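Side-chain contacts in prephenate dehydrogenase (Aquifex aeolicus, PDB 2G5C), which probably catalyses the NAD(+)-dependent oxidative decarboxylation of prephenate to 3-(4-hydroxyphenyl)pyruvate, a step of tyrosine biosynthesis: residues A[101-104]-A[105-109]; A[157-160]-A[161-164]; A[176-179]-A[180-184]. All blocks are in the same frame, centred on the assembly; numbering follows the deposited sequence.

Interaction 1 of 3, residues A[101-104]-A[105-109]; sequences KLVY and DLENI
K101 and D105 meet one helical turn apart, where their opposite charges lie near each other but beyond salt-bridge distance. The lysine stem runs past the carboxylate, its CG lying 3.4 Å from D105 OD2. A bend at the last torsion (chi4 60°) turns the ammonium back, yet K101 NZ stops 4.1 Å from D105 OD1, so any attraction is long. The firmer partner of the carboxylate is R76, which makes a salt bridge with OD2; flanked by two cations, D105 is probably held in its charged form. A leucine in its place would probably leave R76 without its carboxylate mate and take away the negative charge beside K101.

The apolar part is carried by L102 and L106. CG of L102 meets CD1 of L106 at 3.9 Å, the two branched ends passing at a slant on the buried side of the helix. Y104 and E107 run side by side in the same direction, with CD1 of the ring 3.7 Å from OE1 of E107 and the ring and carboxylate planes 69° apart. Their polar ends go to other partners: Y104 OH bonds to E174, and E107 OE2 to T146.

Backbone bonds of the alpha-helical i to i+4 kind tie the turns together, from D105 N to K101 O at 3.0 Å through to N108 N to Y104 O.

This helix, 101-110, is the crossover of a beta-alpha-beta unit between strands 91-94 and 114-120. L102 and L106 pack on helix 72-85, through V72 and R76 and through A79 respectively. F114 of strand 114-120 takes V103, L106 and E107, while V103 and Y104 also touch P173 at the start of helix 173-201.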
loop_
_atom_site.group_PDB
_atom_site.type_symbol
_atom_site.label_atom_id
_atom_site.label_comp_id
_atom_site.label_asym_id
_atom_site.label_seq_id
_atom_site.Cartn_x
_atom_site.Cartn_y
_atom_site.Cartn_z
ATOM N N LYS A 101 -10.955 23.189 -11.613
ATOM C CA LYS A 101 -11.814 23.822 -12.607
ATOM C C LYS A 101 -13.304 23.570 -12.388
ATOM O O LYS A 101 -14.140 24.415 -12.717
ATOM C CB LYS A 101 -11.424 23.361 -14.011
ATOM C CG LYS A 101 -12.161 24.098 -15.115
ATOM C CD LYS A 101 -11.617 23.740 -16.487
ATOM C CE LYS A 101 -12.221 24.639 -17.557
ATOM N NZ LYS A 101 -11.921 26.081 -17.303
ATOM N N LEU A 102 -13.632 22.408 -11.835
ATOM C CA LEU A 102 -15.021 22.052 -11.580
ATOM C C LEU A 102 -15.725 23.077 -10.702
ATOM O O LEU A 102 -16.908 23.356 -10.885
ATOM C CB LEU A 102 -15.100 20.685 -10.903
ATOM C CG LEU A 102 -16.491 20.276 -10.419
ATOM C CD1 LEU A 102 -17.376 19.940 -11.619
ATOM C CD2 LEU A 102 -16.375 19.080 -9.488
ATOM N N VAL A 103 -14.999 23.630 -9.737
ATOM C CA VAL A 103 -15.581 24.607 -8.833
ATOM C C VAL A 103 -15.971 25.896 -9.543
ATOM O O VAL A 103 -17.025 26.457 -9.262
ATOM C CB VAL A 103 -14.622 24.944 -7.674
ATOM C CG1 VAL A 103 -15.184 26.089 -6.850
ATOM C CG2 VAL A 103 -14.429 23.720 -6.792
ATOM N N TYR A 104 -15.127 26.359 -10.459
ATOM C CA TYR A 104 -15.412 27.587 -11.192
ATOM C C TYR A 104 -16.533 27.386 -12.203
ATOM O O TYR A 104 -17.335 28.292 -12.437
ATOM C CB TYR A 104 -14.148 28.090 -11.898
ATOM C CG TYR A 104 -13.005 28.359 -10.940
ATOM C CD1 TYR A 104 -13.129 29.308 -9.925
ATOM C CD2 TYR A 104 -11.816 27.638 -11.026
ATOM C CE1 TYR A 104 -12.098 29.529 -9.016
ATOM C CE2 TYR A 104 -10.777 27.853 -10.122
ATOM C CZ TYR A 104 -10.927 28.797 -9.120
ATOM O OH TYR A 104 -9.915 28.995 -8.208
ATOM N N ASP A 105 -16.595 26.201 -12.804
ATOM C CA ASP A 105 -17.650 25.929 -13.772
ATOM C C ASP A 105 -18.996 25.861 -13.061
ATOM O O ASP A 105 -20.006 26.343 -13.582
ATOM C CB ASP A 105 -17.396 24.615 -14.521
ATOM C CG ASP A 105 -16.136 24.655 -15.359
ATOM O OD1 ASP A 105 -15.780 25.746 -15.850
ATOM O OD2 ASP A 105 -15.505 23.593 -15.540
ATOM N N LEU A 106 -19.013 25.266 -11.871
ATOM C CA LEU A 106 -20.251 25.160 -11.114
ATOM C C LEU A 106 -20.707 26.526 -10.612
ATOM O O LEU A 106 -21.911 26.785 -10.527
ATOM C CB LEU A 106 -20.090 24.177 -9.946
ATOM C CG LEU A 106 -19.887 22.715 -10.373
ATOM C CD1 LEU A 106 -19.878 21.805 -9.149
ATOM C CD2 LEU A 106 -21.004 22.296 -11.320
ATOM N N GLU A 107 -19.753 27.397 -10.280
ATOM C CA GLU A 107 -20.087 28.745 -9.819
ATOM C C GLU A 107 -20.680 29.538 -10.981
ATOM O O GLU A 107 -21.605 30.320 -10.795
ATOM C CB GLU A 107 -18.850 29.491 -9.309
ATOM C CG GLU A 107 -18.172 28.906 -8.080
ATOM C CD GLU A 107 -17.092 29.828 -7.526
ATOM O OE1 GLU A 107 -16.295 30.363 -8.328
ATOM O OE2 GLU A 107 -17.036 30.017 -6.291
ATOM N N ASN A 108 -20.142 29.338 -12.182
ATOM C CA ASN A 108 -20.634 30.047 -13.358
ATOM C C ASN A 108 -22.027 29.587 -13.773
ATOM O O ASN A 108 -22.727 30.298 -14.493
ATOM C CB ASN A 108 -19.684 29.864 -14.548
ATOM C CG ASN A 108 -18.339 30.529 -14.333
ATOM O OD1 ASN A 108 -18.250 31.585 -13.710
ATOM N ND2 ASN A 108 -17.287 29.922 -14.867
ATOM N N ILE A 109 -22.425 28.400 -13.320
ATOM C CA ILE A 109 -23.732 27.846 -13.664
ATOM C C ILE A 109 -24.783 28.031 -12.576
ATOM O O ILE A 109 -25.949 28.305 -12.873
ATOM C CB ILE A 109 -23.632 26.335 -13.976
ATOM C CG1 ILE A 109 -22.770 26.113 -15.219
ATOM C CG2 ILE A 109 -25.021 25.752 -14.194
ATOM C CD1 ILE A 109 -22.540 24.649 -15.551
#

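Interaction 2 of 3, residues A[157-160]-A[161-164]; sequences VKRV and WEDV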
loop_
_atom_site.group_PDB
_atom_site.type_symbol
_atom_site.label_atom_id
_atom_site.label_comp_id
_atom_site.label_asym_id
_atom_site.label_seq_id
_atom_site.Cartn_x
_atom_site.Cartn_y
_atom_site.Cartn_z
ATOM N N VAL A 157 -22.583 25.617 5.109
ATOM C CA VAL A 157 -22.041 24.321 4.722
ATOM C C VAL A 157 -20.981 23.830 5.705
ATOM O O VAL A 157 -20.906 22.638 5.997
ATOM C CB VAL A 157 -21.439 24.384 3.298
ATOM C CG1 VAL A 157 -20.797 23.057 2.936
ATOM C CG2 VAL A 157 -22.532 24.725 2.294
ATOM N N LYS A 158 -20.166 24.752 6.215
ATOM C CA LYS A 158 -19.125 24.402 7.175
ATOM C C LYS A 158 -19.740 23.838 8.449
ATOM O O LYS A 158 -19.360 22.762 8.910
ATOM C CB LYS A 158 -18.277 25.626 7.530
ATOM C CG LYS A 158 -17.262 25.359 8.636
ATOM C CD LYS A 158 -16.415 26.584 8.950
ATOM C CE LYS A 158 -15.447 26.302 10.093
ATOM N NZ LYS A 158 -14.638 27.501 10.453
ATOM N N ARG A 159 -20.694 24.567 9.017
ATOM C CA ARG A 159 -21.352 24.127 10.242
ATOM C C ARG A 159 -22.026 22.769 10.084
ATOM O O ARG A 159 -22.011 21.956 11.005
ATOM C CB ARG A 159 -22.392 25.157 10.695
ATOM C CG ARG A 159 -21.808 26.487 11.146
ATOM C CD ARG A 159 -22.871 27.336 11.846
ATOM N NE ARG A 159 -22.371 28.647 12.252
ATOM C CZ ARG A 159 -22.007 29.606 11.405
ATOM N NH1 ARG A 159 -22.088 29.400 10.097
ATOM N NH2 ARG A 159 -21.566 30.772 11.863
ATOM N N VAL A 160 -22.624 22.531 8.917
ATOM C CA VAL A 160 -23.308 21.270 8.652
ATOM C C VAL A 160 -22.333 20.099 8.726
ATOM O O VAL A 160 -22.591 19.103 9.403
ATOM C CB VAL A 160 -23.970 21.272 7.258
ATOM C CG1 VAL A 160 -24.687 19.950 7.021
ATOM C CG2 VAL A 160 -24.943 22.434 7.149
ATOM N N TRP A 161 -21.214 20.219 8.021
ATOM C CA TRP A 161 -20.205 19.167 8.029
ATOM C C TRP A 161 -19.724 18.901 9.451
ATOM O O TRP A 161 -19.552 17.752 9.854
ATOM C CB TRP A 161 -19.028 19.568 7.146
ATOM C CG TRP A 161 -19.260 19.310 5.688
ATOM C CD1 TRP A 161 -19.199 20.220 4.676
ATOM C CD2 TRP A 161 -19.515 18.040 5.072
ATOM N NE1 TRP A 161 -19.391 19.597 3.466
ATOM C CE2 TRP A 161 -19.586 18.259 3.681
ATOM C CE3 TRP A 161 -19.688 16.738 5.562
ATOM C CZ2 TRP A 161 -19.822 17.220 2.768
ATOM C CZ3 TRP A 161 -19.922 15.707 4.657
ATOM C CH2 TRP A 161 -19.986 15.957 3.276
ATOM N N GLU A 162 -19.511 19.969 10.210
ATOM C CA GLU A 162 -19.061 19.840 11.589
ATOM C C GLU A 162 -20.129 19.132 12.419
ATOM O O GLU A 162 -19.812 18.410 13.363
ATOM C CB GLU A 162 -18.769 21.221 12.187
ATOM C CG GLU A 162 -17.750 22.027 11.398
ATOM C CD GLU A 162 -17.400 23.349 12.056
ATOM O OE1 GLU A 162 -18.300 24.198 12.229
ATOM O OE2 GLU A 162 -16.217 23.538 12.399
ATOM N N ASP A 163 -21.393 19.341 12.062
ATOM C CA ASP A 163 -22.499 18.716 12.779
ATOM C C ASP A 163 -22.525 17.212 12.567
ATOM O O ASP A 163 -23.141 16.478 13.337
ATOM C CB ASP A 163 -23.833 19.328 12.345
ATOM C CG ASP A 163 -24.082 20.689 12.977
ATOM O OD1 ASP A 163 -24.107 20.764 14.225
ATOM O OD2 ASP A 163 -24.253 21.680 12.233
ATOM N N VAL A 164 -21.864 16.752 11.512
ATOM C CA VAL A 164 -21.801 15.326 11.236
ATOM C C VAL A 164 -20.400 14.817 11.565
ATOM O O VAL A 164 -19.926 13.843 10.988
ATOM C CB VAL A 164 -22.149 15.016 9.763
ATOM C CG1 VAL A 164 -23.570 15.477 9.461
ATOM C CG2 VAL A 164 -21.158 15.690 8.831
#
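V157 and W161 lie alongside each other, pointing the same way, at the last turns of helix 151-163. With CG1 anti to the backbone N (chi1 176°), V157 presents that methyl to the pyrrole part of the indole, 3.7 Å from W161 CD1 and 3.8 Å from NE1. The tryptophan has its CG beside its own backbone N, and CD1 comes 3.2 Å from V157 O, the same carbonyl that accepts W161 N.

K158 is stretched out in all four torsions and passes E162 at a slant. Its CE reaches to 3.7 Å from E162 OE2, but NZ stays 4.7 Å from that oxygen, leaving only a loose attraction between the charges. On the backbone, E162 N bonds to K158 O in the carbonyl plane. D163 N keeps its bond to R159 O, and V160 O also receives weak bonds from D163 N and V164 N.

F16 and Y136 meet the indole edge-to-face, and it also packs on V141, L143, V168 and M67. A helix whose buried side lies on the sheet while its charged side chains lie along the outside is the usual build of a Rossmann-type domain; here it links strands 140-143 and 167-170.

Interaction 3 of 3, residues A[176-179]-A[180-184]; sequences HDYV and FGVVS
Helix 173-201, which belongs to the dimerization-domain family region, carries this contact near its start, with H176 about 9 Å from the bound NAD. H176 and F180 meet there one turn apart. The phenyl CD2 sits 3.5 Å above the imidazole plane, over the ring centre, although the two planes are inclined at 36° and the rings cross at a slant. H176 sends its CG anti to the backbone N (chi1 171°), which carries the imidazole along the helix to F180.

Polar bonds fix the rotation of that imidazole. H176 ND1 gives a hydrogen bond of 2.9 Å to D177 OD1, with the acceptor almost in the ring plane. On its other nitrogen, NE2 bonds to ND1 of H118, a residue of strand 114-120 whose ring also meets F180 edge-to-face, so both nitrogens are engaged.

Farther along, the ring of Y178 has V182 CG2 over one face, with CZ 4.4 Å from that methyl. V179 CG1 and V183 CG2 approach to 4.2 Å, while V179 CG1 also lies over one face of the F180 ring. The backbone bonds F180 N to H176 O and V183 N to V179 O are nearly straight, the latter 2.9 Å long. Between these two bonds G181 N makes only weak ones, to D177 O and Y178 O, and the helix widens into a pi-type turn over 181-184.

Helix 238-260 packs alongside, its N240 touching D177 and Y178 and its A244 touching V182. From the second subunit, L208 packs against V182 and L198 against V183, and M201 O of that subunit bonds to Y178 OH, so this part of helix 173-201 lies between helix 238-260 of its own chain and the neighbouring subunit.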
loop_
_atom_site.group_PDB
_atom_site.type_symbol
_atom_site.label_atom_id
_atom_site.label_comp_id
_atom_site.label_asym_id
_atom_site.label_seq_id
_atom_site.Cartn_x
_atom_site.Cartn_y
_atom_site.Cartn_z
ATOM N N HIS A 176 -6.188 22.246 -3.829
ATOM C CA HIS A 176 -6.780 20.952 -3.496
ATOM C C HIS A 176 -6.400 19.906 -4.533
ATOM O O HIS A 176 -5.940 18.824 -4.188
ATOM C CB HIS A 176 -8.306 21.064 -3.409
ATOM C CG HIS A 176 -9.011 19.746 -3.286
ATOM N ND1 HIS A 176 -9.213 18.904 -4.361
ATOM C CD2 HIS A 176 -9.570 19.129 -2.217
ATOM C CE1 HIS A 176 -9.865 17.827 -3.959
ATOM N NE2 HIS A 176 -10.094 17.938 -2.663
ATOM N N ASP A 177 -6.575 20.234 -5.808
ATOM C CA ASP A 177 -6.253 19.285 -6.865
ATOM C C ASP A 177 -4.771 18.984 -6.989
ATOM O O ASP A 177 -4.384 17.918 -7.467
ATOM C CB ASP A 177 -6.807 19.775 -8.199
ATOM C CG ASP A 177 -8.303 19.559 -8.313
ATOM O OD1 ASP A 177 -8.947 19.317 -7.267
ATOM O OD2 ASP A 177 -8.833 19.640 -9.439
ATOM N N TYR A 178 -3.935 19.922 -6.569
ATOM C CA TYR A 178 -2.504 19.689 -6.631
ATOM C C TYR A 178 -2.143 18.698 -5.533
ATOM O O TYR A 178 -1.516 17.668 -5.785
ATOM C CB TYR A 178 -1.724 20.985 -6.405
ATOM C CG TYR A 178 -0.230 20.752 -6.321
ATOM C CD1 TYR A 178 0.514 20.461 -7.463
ATOM C CD2 TYR A 178 0.430 20.783 -5.094
ATOM C CE1 TYR A 178 1.884 20.201 -7.380
ATOM C CE2 TYR A 178 1.793 20.526 -5.002
ATOM C CZ TYR A 178 2.511 20.237 -6.146
ATOM O OH TYR A 178 3.854 19.970 -6.057
ATOM N N VAL A 179 -2.541 19.028 -4.310
ATOM C CA VAL A 179 -2.249 18.189 -3.160
ATOM C C VAL A 179 -2.743 16.752 -3.326
ATOM O O VAL A 179 -1.980 15.800 -3.177
ATOM C CB VAL A 179 -2.852 18.799 -1.874
ATOM C CG1 VAL A 179 -2.641 17.851 -0.688
ATOM C CG2 VAL A 179 -2.195 20.139 -1.589
ATOM N N PHE A 180 -4.019 16.593 -3.646
ATOM C CA PHE A 180 -4.572 15.264 -3.805
ATOM C C PHE A 180 -4.125 14.595 -5.088
ATOM O O PHE A 180 -4.210 13.377 -5.225
ATOM C CB PHE A 180 -6.093 15.331 -3.670
ATOM C CG PHE A 180 -6.525 15.657 -2.274
ATOM C CD1 PHE A 180 -6.530 14.669 -1.293
ATOM C CD2 PHE A 180 -6.795 16.973 -1.903
ATOM C CE1 PHE A 180 -6.787 14.985 0.039
ATOM C CE2 PHE A 180 -7.053 17.299 -0.577
ATOM C CZ PHE A 180 -7.045 16.301 0.399
ATOM N N GLY A 181 -3.618 15.394 -6.020
ATOM C CA GLY A 181 -3.110 14.824 -7.246
ATOM C C GLY A 181 -1.861 14.040 -6.878
ATOM O O GLY A 181 -1.596 12.971 -7.431
ATOM N N VAL A 182 -1.094 14.558 -5.921
ATOM C CA VAL A 182 0.133 13.888 -5.499
ATOM C C VAL A 182 -0.059 12.835 -4.401
ATOM O O VAL A 182 0.470 11.726 -4.509
ATOM C CB VAL A 182 1.199 14.914 -5.010
ATOM C CG1 VAL A 182 2.517 14.197 -4.719
ATOM C CG2 VAL A 182 1.407 16.003 -6.066
ATOM N N VAL A 183 -0.814 13.166 -3.354
ATOM C CA VAL A 183 -1.006 12.229 -2.242
ATOM C C VAL A 183 -2.067 11.147 -2.413
ATOM O O VAL A 183 -2.116 10.203 -1.625
ATOM C CB VAL A 183 -1.324 12.976 -0.914
ATOM C CG1 VAL A 183 -0.231 14.010 -0.617
ATOM C CG2 VAL A 183 -2.701 13.642 -0.997
ATOM N N SER A 184 -2.906 11.275 -3.432
ATOM C CA SER A 184 -3.966 10.302 -3.658
ATOM C C SER A 184 -4.010 9.730 -5.070
ATOM O O SER A 184 -3.990 8.517 -5.260
ATOM C CB SER A 184 -5.324 10.930 -3.328
ATOM O OG SER A 184 -6.384 10.092 -3.757
#

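In the fold
Interactions 1 and 2 belong to two crossover helices of the nucleotide-binding domain, with centres about 22 Å apart and no touch between them. Interaction 3 lies on helix 173-201, in the dimerization family region; it comes within about 5 Å of interaction 1 at the nearest atoms but about 11 Å from interaction 2. None of the three touches NAD: measured from the side chains, L102, W161 and H176 are about 8, 9 and 9 Å from it. L102 packs near V72, W161 lies about 6 Å from M12, and H176 about 6 Å from S97, side chain to side chain, V72, M12 and S97 being NAD-binding residues.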